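Local coordinates for hypothetical protein TT1823 (PDB 1ZPW) that probably acts as the metal-dependent endoribonuclease Cas2 of a CRISPR system, an adaptive defence against viruses and plasmids, at residues R4-R17 / L56-A70. Sequence-based numbering, arbitrary orientation. Where two conformers were deposited one is given.
Sequences RLYAVAYDIPDDTR and LLDLGQDALRIYPVA
Arg17 grips the carboxylate of Asp62 side-on with two nitrogens: NE reaches the syn lone pair of OD2 at 2.8 Å, while NH2, also 2.8 Å from OD1, donates almost straight (170°). The long chain of Arg17 bends at chi3 (-56°), turning the guanidinium into the carboxylate. Asp58 CB lies over the centre of one guanidinium face and Asp14 CB near the rim of the opposite one, which should restrict the group's tilt. Asp62 OD2 also accepts from Asp58 N, so this buried carboxylate ties the loop before strand 63-68 to the start of helix 15-26, where Asp14 is the N-cap and receives Arg17 N. The branched, apolar Ile12 fits beside this polar cluster; in one of its two conformers CD1 approaches Asp62 CB and Leu57 CD2, a detail that remains doubtful.

From here strands 4-11 and 63-68 run antiparallel. Ala7 with Tyr67 and Ala9 with Arg65 form hydrogen-bonded pairs, the small methyls lying beside the larger side chains on one face, where Arg65 gives NE to Tyr67 OH; on this face Asp11, the predicted catalytic magnesium ligand, pairs with Ala63. The other face is largely apolar: Val8 CG1 meets Leu64 CD2 at 3.8 Å, and the Tyr6 ring slants across Ile66 CG2 and Pro68 CB. Leu5 and Val69 lie side by side, and water bridges Leu5 N to Val69 O.

Strand 63-68 is the outermost strand beside 4-11 within this chain, and strand 36-41 pairs with the other edge of 4-11, giving the ferredoxin-like sheet of Cas2. Helix 43-56 packs on Tyr6, Leu64 and Ile66, whereas Tyr10 lies against helix 15-26 and hydrogen-bonds through OH to Arg31.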
loop_
_atom_site.group_PDB
_atom_site.type_symbol
_atom_site.label_atom_id
_atom_site.label_comp_id
_atom_site.label_asym_id
_atom_site.label_seq_id
_atom_site.Cartn_x
_atom_site.Cartn_y
_atom_site.Cartn_z
ATOM N N ARG A 4 -3.397 -9.823 8.324
ATOM C CA ARG A 4 -4.039 -10.249 7.111
ATOM C C ARG A 4 -3.305 -9.538 6.008
ATOM O O ARG A 4 -2.644 -8.531 6.254
ATOM C CB ARG A 4 -5.474 -9.764 7.084
ATOM C CG ARG A 4 -6.436 -10.370 8.061
ATOM C CD ARG A 4 -7.773 -9.618 8.063
ATOM N NE ARG A 4 -8.704 -10.089 7.032
ATOM C CZ ARG A 4 -8.561 -9.916 5.720
ATOM N NH1 ARG A 4 -7.496 -9.288 5.230
ATOM N NH2 ARG A 4 -9.482 -10.386 4.890
ATOM N N LEU A 5 -3.440 -10.060 4.791
ATOM C CA LEU A 5 -2.887 -9.401 3.600
ATOM C C LEU A 5 -3.768 -8.232 3.155
ATOM O O LEU A 5 -4.997 -8.352 3.086
ATOM C CB LEU A 5 -2.752 -10.400 2.439
ATOM C CG LEU A 5 -2.299 -9.863 1.072
ATOM C CD1 LEU A 5 -0.869 -9.337 1.191
ATOM C CD2 LEU A 5 -2.373 -10.958 0.006
ATOM N N TYR A 6 -3.125 -7.106 2.871
ATOM C CA TYR A 6 -3.818 -5.956 2.269
ATOM C C TYR A 6 -3.109 -5.558 1.003
ATOM O O TYR A 6 -1.878 -5.568 0.931
ATOM C CB TYR A 6 -3.837 -4.744 3.214
ATOM C CG TYR A 6 -4.680 -4.921 4.453
ATOM C CD1 TYR A 6 -4.207 -5.676 5.544
ATOM C CD2 TYR A 6 -5.934 -4.306 4.547
ATOM C CE1 TYR A 6 -5.007 -5.843 6.683
ATOM C CE2 TYR A 6 -6.723 -4.460 5.696
ATOM C CZ TYR A 6 -6.229 -5.214 6.750
ATOM O OH TYR A 6 -7.010 -5.372 7.878
ATOM N N ALA A 7 -3.886 -5.192 -0.018
ATOM C CA ALA A 7 -3.319 -4.543 -1.200
ATOM C C ALA A 7 -3.472 -3.046 -0.978
ATOM O O ALA A 7 -4.560 -2.557 -0.648
ATOM C CB ALA A 7 -4.058 -4.954 -2.471
ATOM N N VAL A 8 -2.376 -2.322 -1.139
ATOM C CA VAL A 8 -2.397 -0.876 -0.880
ATOM C C VAL A 8 -2.060 -0.197 -2.196
ATOM O O VAL A 8 -0.930 -0.311 -2.660
ATOM C CB VAL A 8 -1.396 -0.461 0.215
ATOM C CG1 VAL A 8 -1.488 1.053 0.441
ATOM C CG2 VAL A 8 -1.707 -1.172 1.511
ATOM N N ALA A 9 -3.045 0.501 -2.781
ATOM C CA ALA A 9 -2.894 1.078 -4.105
ATOM C C ALA A 9 -2.979 2.582 -4.001
ATOM O O ALA A 9 -3.842 3.120 -3.298
ATOM C CB ALA A 9 -3.987 0.561 -5.039
ATOM N N TYR A 10 -2.085 3.269 -4.699
ATOM C CA TYR A 10 -2.029 4.724 -4.571
ATOM C C TYR A 10 -1.926 5.425 -5.896
ATOM O O TYR A 10 -1.406 4.884 -6.884
ATOM C CB TYR A 10 -0.908 5.166 -3.644
ATOM C CG TYR A 10 0.451 4.612 -3.974
ATOM C CD1 TYR A 10 0.884 3.411 -3.409
ATOM C CD2 TYR A 10 1.303 5.280 -4.868
ATOM C CE1 TYR A 10 2.137 2.892 -3.685
ATOM C CE2 TYR A 10 2.571 4.761 -5.153
ATOM C CZ TYR A 10 2.973 3.587 -4.562
ATOM O OH TYR A 10 4.207 3.078 -4.881
ATOM N N ASP A 11 -2.456 6.629 -5.918
ATOM C CA ASP A 11 -2.463 7.459 -7.104
ATOM C C ASP A 11 -2.088 8.848 -6.587
ATOM O O ASP A 11 -2.935 9.562 -6.046
ATOM C CB ASP A 11 -3.897 7.433 -7.624
ATOM C CG ASP A 11 -4.049 8.011 -8.970
ATOM O OD1 ASP A 11 -3.141 8.755 -9.447
ATOM O OD2 ASP A 11 -5.118 7.791 -9.617
ATOM N N ILE A 12 -0.795 9.193 -6.714
ATOM C CA ILE A 12 -0.234 10.432 -6.161
ATOM C C ILE A 12 0.435 11.189 -7.308
ATOM O O ILE A 12 1.442 10.735 -7.817
ATOM C CB ILE A 12 0.834 10.086 -5.076
ATOM C CG1 ILE A 12 0.383 9.009 -4.071
ATOM C CG2 ILE A 12 1.483 11.371 -4.466
ATOM C CD1 ILE A 12 -0.791 9.367 -3.254
ATOM N N PRO A 13 -0.121 12.297 -7.738
ATOM C CA PRO A 13 0.465 13.005 -8.899
ATOM C C PRO A 13 1.830 13.602 -8.673
ATOM O O PRO A 13 2.659 13.720 -9.632
ATOM C CB PRO A 13 -0.604 14.052 -9.276
ATOM C CG PRO A 13 -1.525 14.158 -8.095
ATOM C CD PRO A 13 -1.404 12.875 -7.308
ATOM N N ASP A 14 2.105 13.966 -7.426
ATOM C CA ASP A 14 3.344 14.627 -7.072
ATOM C C ASP A 14 4.477 13.651 -6.813
ATOM O O ASP A 14 4.359 12.746 -5.959
ATOM C CB ASP A 14 3.139 15.502 -5.843
ATOM C CG ASP A 14 4.403 16.240 -5.451
ATOM O OD1 ASP A 14 4.748 17.235 -6.159
ATOM O OD2 ASP A 14 5.133 15.918 -4.502
ATOM N N ASP A 15 5.591 13.810 -7.536
ATOM C CA ASP A 15 6.668 12.817 -7.408
ATOM C C ASP A 15 7.262 12.732 -5.995
ATOM O O ASP A 15 7.555 11.639 -5.514
ATOM C CB ASP A 15 7.815 13.113 -8.393
ATOM C CG ASP A 15 7.483 12.769 -9.831
ATOM O OD1 ASP A 15 6.472 12.091 -10.148
ATOM O OD2 ASP A 15 8.247 13.174 -10.745
ATOM N N THR A 16 7.488 13.895 -5.358
ATOM C CA THR A 16 8.082 13.919 -4.027
ATOM C C THR A 16 7.185 13.223 -2.996
ATOM O O THR A 16 7.678 12.410 -2.222
ATOM C CB THR A 16 8.402 15.360 -3.592
ATOM O OG1 THR A 16 9.412 15.902 -4.460
ATOM C CG2 THR A 16 9.060 15.380 -2.220
ATOM N N ARG A 17 5.896 13.542 -3.001
ATOM C CA ARG A 17 4.959 12.861 -2.102
ATOM C C ARG A 17 4.921 11.373 -2.400
ATOM O O ARG A 17 4.848 10.575 -1.479
ATOM C CB ARG A 17 3.560 13.423 -2.252
ATOM C CG ARG A 17 3.462 14.847 -1.740
ATOM C CD ARG A 17 2.055 15.249 -1.386
ATOM N NE ARG A 17 1.114 15.082 -2.490
ATOM C CZ ARG A 17 0.886 15.997 -3.439
ATOM N NH1 ARG A 17 1.569 17.149 -3.459
ATOM N NH2 ARG A 17 -0.001 15.744 -4.388
ATOM N N LEU A 56 1.588 12.576 5.062
ATOM C CA LEU A 56 2.303 12.756 3.791
ATOM C C LEU A 56 1.455 13.209 2.633
ATOM O O LEU A 56 1.973 13.903 1.740
ATOM C CB LEU A 56 2.977 11.439 3.366
ATOM C CG LEU A 56 4.019 10.852 4.314
ATOM C CD1 LEU A 56 4.509 9.486 3.826
ATOM C CD2 LEU A 56 5.193 11.781 4.534
ATOM N N LEU A 57 0.204 12.779 2.607
ATOM C CA LEU A 57 -0.670 12.961 1.434
ATOM C C LEU A 57 -1.282 14.347 1.372
ATOM O O LEU A 57 -1.583 14.951 2.409
ATOM C CB LEU A 57 -1.812 11.934 1.420
ATOM C CG LEU A 57 -1.546 10.419 1.526
ATOM C CD1 LEU A 57 -2.759 9.688 2.082
ATOM C CD2 LEU A 57 -1.223 9.878 0.204
ATOM N N ASP A 58 -1.510 14.825 0.154
ATOM C CA ASP A 58 -2.329 16.000 -0.097
ATOM C C ASP A 58 -3.715 15.460 -0.344
ATOM O O ASP A 58 -4.000 14.921 -1.408
ATOM C CB ASP A 58 -1.820 16.707 -1.351
ATOM C CG ASP A 58 -2.562 18.015 -1.656
ATOM O OD1 ASP A 58 -3.809 18.040 -1.687
ATOM O OD2 ASP A 58 -1.944 19.059 -1.913
ATOM N N LEU A 59 -4.607 15.545 0.635
ATOM C CA LEU A 59 -5.847 14.757 0.456
ATOM C C LEU A 59 -6.844 15.382 -0.544
ATOM O O LEU A 59 -7.838 14.756 -0.901
ATOM C CB LEU A 59 -6.461 14.279 1.802
ATOM C CG LEU A 59 -5.724 13.109 2.510
ATOM C CD1 LEU A 59 -6.640 12.223 3.355
ATOM C CD2 LEU A 59 -4.943 12.202 1.574
ATOM N N GLY A 60 -6.516 16.568 -1.056
ATOM C CA GLY A 60 -7.217 17.130 -2.197
ATOM C C GLY A 60 -6.738 16.663 -3.564
ATOM O O GLY A 60 -7.453 16.853 -4.553
ATOM N N GLN A 61 -5.545 16.063 -3.633
ATOM C CA GLN A 61 -4.978 15.604 -4.912
ATOM C C GLN A 61 -4.707 14.096 -4.982
ATOM O O GLN A 61 -4.658 13.531 -6.090
ATOM C CB GLN A 61 -3.661 16.301 -5.235
ATOM C CG GLN A 61 -3.773 17.773 -5.567
ATOM C CD GLN A 61 -2.463 18.377 -6.116
ATOM O OE1 GLN A 61 -2.418 19.576 -6.405
ATOM N NE2 GLN A 61 -1.409 17.559 -6.264
ATOM N N ASP A 62 -4.469 13.488 -3.836
ATOM C CA ASP A 62 -3.888 12.135 -3.768
ATOM C C ASP A 62 -4.958 11.134 -3.416
ATOM O O ASP A 62 -5.961 11.491 -2.769
ATOM C CB ASP A 62 -2.859 12.093 -2.642
ATOM C CG ASP A 62 -1.649 12.919 -2.921
ATOM O OD1 ASP A 62 -1.442 13.358 -4.094
ATOM O OD2 ASP A 62 -0.848 13.174 -2.023
ATOM N N ALA A 63 -4.762 9.885 -3.839
ATOM C CA ALA A 63 -5.662 8.791 -3.465
ATOM C C ALA A 63 -4.879 7.603 -2.947
ATOM O O ALA A 63 -3.903 7.186 -3.538
ATOM C CB ALA A 63 -6.450 8.356 -4.665
ATOM N N LEU A 64 -5.371 7.005 -1.871
ATOM C CA LEU A 64 -4.794 5.791 -1.330
ATOM C C LEU A 64 -5.946 4.860 -0.996
ATOM O O LEU A 64 -6.857 5.236 -0.240
ATOM C CB LEU A 64 -3.957 6.107 -0.067
ATOM C CG LEU A 64 -3.178 4.962 0.580
ATOM C CD1 LEU A 64 -2.345 5.453 1.778
ATOM C CD2 LEU A 64 -4.028 3.858 1.087
ATOM N N ARG A 65 -5.918 3.655 -1.563
ATOM C CA ARG A 65 -6.962 2.679 -1.257
ATOM C C ARG A 65 -6.365 1.461 -0.606
ATOM O O ARG A 65 -5.352 0.942 -1.067
ATOM C CB ARG A 65 -7.738 2.295 -2.517
ATOM C CG ARG A 65 -8.394 3.508 -3.179
ATOM C CD ARG A 65 -9.156 3.168 -4.489
ATOM N NE ARG A 65 -10.490 2.649 -4.200
ATOM C CZ ARG A 65 -11.566 3.428 -4.010
ATOM N NH1 ARG A 65 -12.752 2.885 -3.718
ATOM N NH2 ARG A 65 -11.433 4.750 -4.075
ATOM N N ILE A 66 -7.010 0.986 0.455
ATOM C CA ILE A 66 -6.505 -0.167 1.203
ATOM C C ILE A 66 -7.526 -1.285 1.153
ATOM O O ILE A 66 -8.656 -1.128 1.656
ATOM C CB ILE A 66 -6.231 0.245 2.676
ATOM C CG1 ILE A 66 -5.175 1.323 2.711
ATOM C CG2 ILE A 66 -5.747 -0.944 3.444
ATOM C CD1 ILE A 66 -5.051 2.087 4.104
ATOM N N TYR A 67 -7.140 -2.405 0.539
ATOM C CA TYR A 67 -8.043 -3.541 0.339
ATOM C C TYR A 67 -7.668 -4.719 1.207
ATOM O O TYR A 67 -6.614 -5.307 0.994
ATOM C CB TYR A 67 -7.950 -4.036 -1.100
ATOM C CG TYR A 67 -8.494 -3.038 -2.117
ATOM C CD1 TYR A 67 -9.862 -2.975 -2.379
ATOM C CD2 TYR A 67 -7.630 -2.207 -2.835
ATOM C CE1 TYR A 67 -10.382 -2.048 -3.322
ATOM C CE2 TYR A 67 -8.131 -1.290 -3.753
ATOM C CZ TYR A 67 -9.491 -1.241 -4.003
ATOM O OH TYR A 67 -9.976 -0.331 -4.919
ATOM N N PRO A 68 -8.542 -5.144 2.116
ATOM C CA PRO A 68 -8.269 -6.400 2.826
ATOM C C PRO A 68 -8.507 -7.569 1.890
ATOM O O PRO A 68 -9.556 -7.612 1.236
ATOM C CB PRO A 68 -9.272 -6.394 3.994
ATOM C CG PRO A 68 -10.268 -5.318 3.705
ATOM C CD PRO A 68 -9.835 -4.514 2.484
ATOM N N VAL A 69 -7.552 -8.485 1.787
ATOM C CA VAL A 69 -7.610 -9.548 0.777
ATOM C C VAL A 69 -8.050 -10.836 1.455
ATOM O O VAL A 69 -7.637 -11.118 2.572
ATOM C CB VAL A 69 -6.238 -9.777 0.135
ATOM C CG1 VAL A 69 -6.267 -10.964 -0.833
ATOM C CG2 VAL A 69 -5.779 -8.495 -0.575
ATOM N N ALA A 70 -8.923 -11.578 0.802
ATOM C CA ALA A 70 -9.256 -12.891 1.334
ATOM C C ALA A 70 -9.556 -13.783 0.194
ATOM O O ALA A 70 -10.562 -13.620 -0.508
ATOM C CB ALA A 70 -10.399 -12.824 2.336
HETATM O O HOH W 1 -5.535 -12.128 4.136
HETATM O O HOH W 2 -5.027 11.027 -7.161
#